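Alpha-1,2-mannosidase (PDB 2WW2) is a calcium-dependent, inverting glycoside hydrolase of family GH92 from a human gut symbiont and hydrolyses alpha-mannosides. Local coordinates at residues T343-I357 and S384-T398. Numbering follows the deposited sequence. Where two conformers were deposited one is given.
Sequences TLLYPEVSERVTQSI and SVSLLVDAWMKGIQT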
loop_
_atom_site.group_PDB
_atom_site.type_symbol
_atom_site.label_atom_id
_atom_site.label_comp_id
_atom_site.label_asym_id
_atom_site.label_seq_id
_atom_site.Cartn_x
_atom_site.Cartn_y
_atom_site.Cartn_z
ATOM N N THR A 343 24.879 12.128 29.336
ATOM C CA THR A 343 25.063 13.392 30.063
ATOM C C THR A 343 24.267 13.397 31.352
ATOM O O THR A 343 24.618 14.113 32.285
ATOM C CB THR A 343 24.641 14.652 29.233
ATOM O OG1 THR A 343 23.239 14.589 28.958
ATOM C CG2 THR A 343 25.430 14.735 27.912
ATOM N N LEU A 344 23.187 12.615 31.407
ATOM C CA LEU A 344 22.308 12.618 32.577
ATOM C C LEU A 344 22.747 11.571 33.603
ATOM O O LEU A 344 23.003 11.888 34.766
ATOM C CB LEU A 344 20.854 12.336 32.149
ATOM C CG LEU A 344 19.790 12.281 33.261
ATOM C CD1 LEU A 344 19.816 13.566 34.091
ATOM C CD2 LEU A 344 18.386 12.024 32.670
ATOM N N LEU A 345 22.817 10.320 33.154
ATOM C CA LEU A 345 23.046 9.196 34.058
ATOM C C LEU A 345 24.505 8.707 34.135
ATOM O O LEU A 345 24.888 8.064 35.117
ATOM C CB LEU A 345 22.147 8.035 33.664
ATOM C CG LEU A 345 20.665 8.155 34.042
ATOM C CD1 LEU A 345 19.915 7.028 33.387
ATOM C CD2 LEU A 345 20.474 8.074 35.550
ATOM N N TYR A 346 25.294 9.008 33.103
ATOM C CA TYR A 346 26.685 8.560 33.013
ATOM C C TYR A 346 27.612 9.704 32.584
ATOM O O TYR A 346 28.374 9.567 31.621
ATOM C CB TYR A 346 26.789 7.369 32.043
ATOM C CG TYR A 346 25.735 6.302 32.312
ATOM C CD1 TYR A 346 25.955 5.314 33.277
ATOM C CD2 TYR A 346 24.522 6.302 31.636
ATOM C CE1 TYR A 346 24.980 4.349 33.556
ATOM C CE2 TYR A 346 23.539 5.336 31.906
ATOM C CZ TYR A 346 23.795 4.356 32.867
ATOM O OH TYR A 346 22.849 3.389 33.149
ATOM N N PRO A 347 27.565 10.842 33.303
ATOM C CA PRO A 347 28.260 12.027 32.787
ATOM C C PRO A 347 29.785 11.866 32.826
ATOM O O PRO A 347 30.489 12.598 32.134
ATOM C CB PRO A 347 27.794 13.156 33.731
ATOM C CG PRO A 347 27.437 12.464 34.998
ATOM C CD PRO A 347 26.831 11.136 34.541
ATOM N N GLU A 348 30.291 10.918 33.615
ATOM C CA GLU A 348 31.738 10.679 33.626
ATOM C C GLU A 348 32.148 10.162 32.251
ATOM O O GLU A 348 33.288 10.366 31.810
ATOM C CB GLU A 348 32.174 9.705 34.747
ATOM C CG GLU A 348 31.797 8.247 34.528
ATOM C CD GLU A 348 30.397 7.887 35.036
ATOM O OE1 GLU A 348 29.512 8.766 35.147
ATOM O OE2 GLU A 348 30.186 6.707 35.338
ATOM N N VAL A 349 31.213 9.500 31.565
ATOM C CA VAL A 349 31.498 9.048 30.205
ATOM C C VAL A 349 31.541 10.231 29.233
ATOM O O VAL A 349 32.503 10.375 28.468
ATOM C CB VAL A 349 30.505 7.981 29.742
ATOM C CG1 VAL A 349 30.845 7.529 28.299
ATOM C CG2 VAL A 349 30.575 6.792 30.718
ATOM N N SER A 350 30.540 11.109 29.308
ATOM C CA SER A 350 30.508 12.287 28.427
ATOM C C SER A 350 31.722 13.182 28.658
ATOM O O SER A 350 32.216 13.828 27.722
ATOM C CB SER A 350 29.220 13.089 28.636
ATOM O OG SER A 350 28.076 12.249 28.525
ATOM N N GLU A 351 32.192 13.250 29.903
ATOM C CA GLU A 351 33.404 14.035 30.198
ATOM C C GLU A 351 34.581 13.572 29.327
ATOM O O GLU A 351 35.354 14.398 28.830
ATOM C CB GLU A 351 33.793 13.956 31.689
ATOM C CG GLU A 351 32.865 14.746 32.615
ATOM C CD GLU A 351 33.172 14.559 34.093
ATOM O OE1 GLU A 351 33.983 13.685 34.457
ATOM O OE2 GLU A 351 32.593 15.300 34.901
ATOM N N ARG A 352 34.737 12.256 29.175
ATOM C CA ARG A 352 35.852 11.698 28.401
ATOM C C ARG A 352 35.560 11.692 26.889
ATOM O O ARG A 352 36.467 11.921 26.066
ATOM C CB ARG A 352 36.194 10.280 28.885
ATOM C CG ARG A 352 36.575 10.210 30.368
ATOM C CD ARG A 352 37.052 8.816 30.772
ATOM N NE ARG A 352 35.972 7.834 30.744
ATOM C CZ ARG A 352 35.358 7.373 31.833
ATOM N NH1 ARG A 352 35.710 7.821 33.032
ATOM N NH2 ARG A 352 34.384 6.475 31.727
ATOM N N VAL A 353 34.300 11.441 26.529
ATOM C CA VAL A 353 33.900 11.430 25.117
ATOM C C VAL A 353 34.101 12.800 24.495
ATOM O O VAL A 353 34.600 12.924 23.355
ATOM C CB VAL A 353 32.421 11.012 24.944
ATOM C CG1 VAL A 353 31.934 11.339 23.522
ATOM C CG2 VAL A 353 32.258 9.516 25.226
ATOM N N THR A 354 33.723 13.845 25.228
ATOM C CA THR A 354 33.877 15.201 24.672
ATOM C C THR A 354 35.350 15.538 24.489
ATOM O O THR A 354 35.738 16.061 23.432
ATOM C CB THR A 354 33.151 16.293 25.508
ATOM O OG1 THR A 354 33.566 16.188 26.871
ATOM C CG2 THR A 354 31.615 16.090 25.428
ATOM N N GLN A 355 36.179 15.206 25.479
ATOM C CA GLN A 355 37.634 15.368 25.310
ATOM C C GLN A 355 38.163 14.608 24.086
ATOM O O GLN A 355 39.047 15.097 23.375
ATOM C CB GLN A 355 38.407 14.832 26.519
ATOM C CG GLN A 355 38.541 15.733 27.726
ATOM C CD GLN A 355 39.100 14.949 28.911
ATOM O OE1 GLN A 355 38.348 14.495 29.806
ATOM N NE2 GLN A 355 40.412 14.717 28.889
ATOM N N SER A 356 37.657 13.402 23.857
ATOM C CA SER A 356 38.152 12.576 22.749
ATOM C C SER A 356 37.803 13.151 21.377
ATOM O O SER A 356 38.544 12.954 20.409
ATOM C CB SER A 356 37.675 11.123 22.856
ATOM O OG SER A 356 36.293 10.999 22.579
ATOM N N ILE A 357 36.689 13.866 21.292
ATOM C CA ILE A 357 36.301 14.522 20.044
ATOM C C ILE A 357 37.332 15.598 19.709
ATOM O O ILE A 357 37.780 15.719 18.565
ATOM C CB ILE A 357 34.882 15.151 20.173
ATOM C CG1 ILE A 357 33.816 14.053 20.129
ATOM C CG2 ILE A 357 34.621 16.190 19.068
ATOM C CD1 ILE A 357 32.420 14.548 20.538
ATOM N N SER A 384 28.679 16.012 15.734
ATOM C CA SER A 384 29.781 16.142 16.674
ATOM C C SER A 384 29.555 17.396 17.551
ATOM O O SER A 384 29.838 17.408 18.761
ATOM C CB SER A 384 31.103 16.294 15.922
ATOM O OG SER A 384 31.023 17.362 14.976
ATOM N N VAL A 385 29.083 18.460 16.913
ATOM C CA VAL A 385 28.850 19.720 17.612
ATOM C C VAL A 385 27.795 19.545 18.702
ATOM O O VAL A 385 27.913 20.065 19.821
ATOM C CB VAL A 385 28.402 20.794 16.604
ATOM C CG1 VAL A 385 27.984 22.051 17.324
ATOM C CG2 VAL A 385 29.561 21.063 15.597
ATOM N N SER A 386 26.765 18.787 18.388
ATOM C CA SER A 386 25.694 18.561 19.352
ATOM C C SER A 386 26.208 17.884 20.629
ATOM O O SER A 386 25.852 18.286 21.739
ATOM C CB SER A 386 24.575 17.721 18.720
ATOM O OG SER A 386 23.611 17.375 19.711
ATOM N N LEU A 387 27.042 16.859 20.488
ATOM C CA LEU A 387 27.596 16.191 21.677
ATOM C C LEU A 387 28.354 17.172 22.563
ATOM O O LEU A 387 28.213 17.172 23.783
ATOM C CB LEU A 387 28.565 15.080 21.275
ATOM C CG LEU A 387 27.944 13.690 21.096
ATOM C CD1 LEU A 387 26.959 13.693 19.914
ATOM C CD2 LEU A 387 29.080 12.672 20.871
ATOM N N LEU A 388 29.173 18.008 21.943
ATOM C CA LEU A 388 29.923 18.989 22.713
ATOM C C LEU A 388 29.003 20.009 23.390
ATOM O O LEU A 388 29.162 20.330 24.568
ATOM C CB LEU A 388 30.947 19.711 21.816
ATOM C CG LEU A 388 32.093 18.882 21.204
ATOM C CD1 LEU A 388 33.005 19.781 20.332
ATOM C CD2 LEU A 388 32.911 18.259 22.317
ATOM N N VAL A 389 28.053 20.547 22.635
ATOM C CA VAL A 389 27.234 21.655 23.171
ATOM C C VAL A 389 26.181 21.156 24.170
ATOM O O VAL A 389 25.937 21.780 25.217
ATOM C CB VAL A 389 26.574 22.439 22.034
ATOM C CG1 VAL A 389 25.595 23.477 22.610
ATOM C CG2 VAL A 389 27.677 23.111 21.172
ATOM N N ASP A 390 25.562 20.024 23.861
ATOM C CA ASP A 390 24.590 19.462 24.794
ATOM C C ASP A 390 25.260 19.240 26.154
ATOM O O ASP A 390 24.692 19.592 27.217
ATOM C CB ASP A 390 23.982 18.155 24.261
ATOM C CG ASP A 390 22.879 17.620 25.166
ATOM O OD1 ASP A 390 21.863 18.339 25.358
ATOM O OD2 ASP A 390 23.030 16.492 25.700
ATOM N N ALA A 391 26.471 18.672 26.131
ATOM C CA ALA A 391 27.209 18.419 27.375
ATOM C C ALA A 391 27.542 19.729 28.062
ATOM O O ALA A 391 27.321 19.883 29.264
ATOM C CB ALA A 391 28.482 17.629 27.099
ATOM N N TRP A 392 28.034 20.689 27.291
ATOM C CA TRP A 392 28.454 21.968 27.857
ATOM C C TRP A 392 27.299 22.650 28.590
ATOM O O TRP A 392 27.491 23.224 29.673
ATOM C CB TRP A 392 28.979 22.874 26.746
ATOM C CG TRP A 392 29.699 24.096 27.247
ATOM C CD1 TRP A 392 29.151 25.313 27.523
ATOM C CD2 TRP A 392 31.102 24.217 27.520
ATOM N NE1 TRP A 392 30.124 26.188 27.947
ATOM C CE2 TRP A 392 31.332 25.538 27.950
ATOM C CE3 TRP A 392 32.184 23.338 27.432
ATOM C CZ2 TRP A 392 32.604 25.999 28.320
ATOM C CZ3 TRP A 392 33.451 23.796 27.792
ATOM C CH2 TRP A 392 33.647 25.114 28.223
ATOM N N MET A 393 26.106 22.591 27.999
ATOM C CA MET A 393 24.971 23.317 28.565
ATOM C C MET A 393 24.425 22.619 29.799
ATOM O O MET A 393 23.582 23.167 30.504
ATOM C CB MET A 393 23.872 23.506 27.531
ATOM C CG MET A 393 24.320 24.328 26.336
ATOM S SD MET A 393 25.056 25.902 26.818
ATOM C CE MET A 393 25.707 26.427 25.256
ATOM N N LYS A 394 24.915 21.407 30.043
ATOM C CA LYS A 394 24.541 20.624 31.197
ATOM C C LYS A 394 25.663 20.615 32.227
ATOM O O LYS A 394 25.627 19.832 33.185
ATOM C CB LYS A 394 24.215 19.183 30.768
ATOM C CG LYS A 394 22.933 19.090 29.983
ATOM C CD LYS A 394 22.735 17.723 29.335
ATOM C CE LYS A 394 21.355 17.662 28.661
ATOM N NZ LYS A 394 21.142 16.322 28.042
ATOM N N GLY A 395 26.656 21.477 32.032
ATOM C CA GLY A 395 27.720 21.644 33.021
ATOM C C GLY A 395 28.863 20.656 32.883
ATOM O O GLY A 395 29.719 20.572 33.755
ATOM N N ILE A 396 28.879 19.910 31.778
ATOM C CA ILE A 396 29.976 19.006 31.473
ATOM C C ILE A 396 30.918 19.774 30.571
ATOM O O ILE A 396 30.641 20.000 29.377
ATOM C CB ILE A 396 29.456 17.741 30.763
ATOM C CG1 ILE A 396 28.449 17.032 31.675
ATOM C CG2 ILE A 396 30.611 16.819 30.387
ATOM C CD1 ILE A 396 27.706 15.877 31.010
ATOM N N GLN A 397 32.019 20.219 31.169
ATOM C CA GLN A 397 32.890 21.195 30.536
ATOM C C GLN A 397 34.346 20.815 30.737
ATOM O O GLN A 397 35.062 21.453 31.491
ATOM C CB GLN A 397 32.588 22.596 31.096
ATOM C CG GLN A 397 31.142 23.016 30.826
ATOM C CD GLN A 397 30.794 24.398 31.353
ATOM O OE1 GLN A 397 31.595 25.039 32.038
ATOM N NE2 GLN A 397 29.597 24.883 31.004
ATOM N N THR A 398 34.775 19.766 30.051
ATOM C CA THR A 398 36.137 19.265 30.185
ATOM C C THR A 398 37.035 19.765 29.061
ATOM O O THR A 398 38.245 19.734 29.179
ATOM C CB THR A 398 36.174 17.731 30.192
ATOM O OG1 THR A 398 35.541 17.223 29.009
ATOM C CG2 THR A 398 35.417 17.202 31.411
HETATM O O HOH W 1 33.585 18.926 27.716
#
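Helix 347-357 and helix 384-393 run roughly antiparallel, at 136°, with their short axes 9.8 Å apart at closest; the CA atoms of Thr-354 and Leu-388 are 5.8 Å apart. It is a worked example of one helix held against two successive ones. The Schellman motif at Gly-395 ends helix 384-393 and turns the chain back, laying Thr-398 on helix 347-357 and Ile-396 across its start and the end of helix 338-345.

Ile-357 reaches with CD1 to Leu-387 CD2 and with CG2 to Leu-388 CD1, while Leu-388 CD2 lies against Thr-354 CB. Ile-396 drives CD1 between Thr-343, Pro-347 and Ser-350, coming 3.7 Å from Thr-343 CB, and rests CG2 on Glu-351 CG.

Thr-398 OG1 donates to Glu-351 O (2.8 Å), in the carbonyl plane and on a lone pair. With its chi1 at 56°, OG1 sits between backbone N and carbonyl carbon, which leaves CG2 to pack on Glu-351 CB at 3.6 Å. Thr-354 OG1 turns back to its own helix, donating to Ser-350 O, and accepts from a water that also takes the N-H of Thr-398.

Just before Gly-395, Lys-394, extended beyond CG, crosses Thr-343 at about a right angle; NZ donates to Thr-343 OG1 (2.9 Å) and forms a salt bridge with Asp-390 OD2 (3.0 Å) on its syn side. Thr-343 OG1 also bonds to Pro-340 O, Asp-390 OD1 is held by Gly-648 N, and Tyr-652 OH is a further partner of NZ. A methionine in place of Lys-394 would probably leave the buried Asp-390 carboxylate without its counter-charge and Thr-343 OG1 without this donor.

Within the GH92 catalytic domain, then, Lys-394 ties the end of helix 384-393 to helix 338-345, while the Thr-398 bond and, near Ile-357, aliphatic side chains join it to helix 347-357.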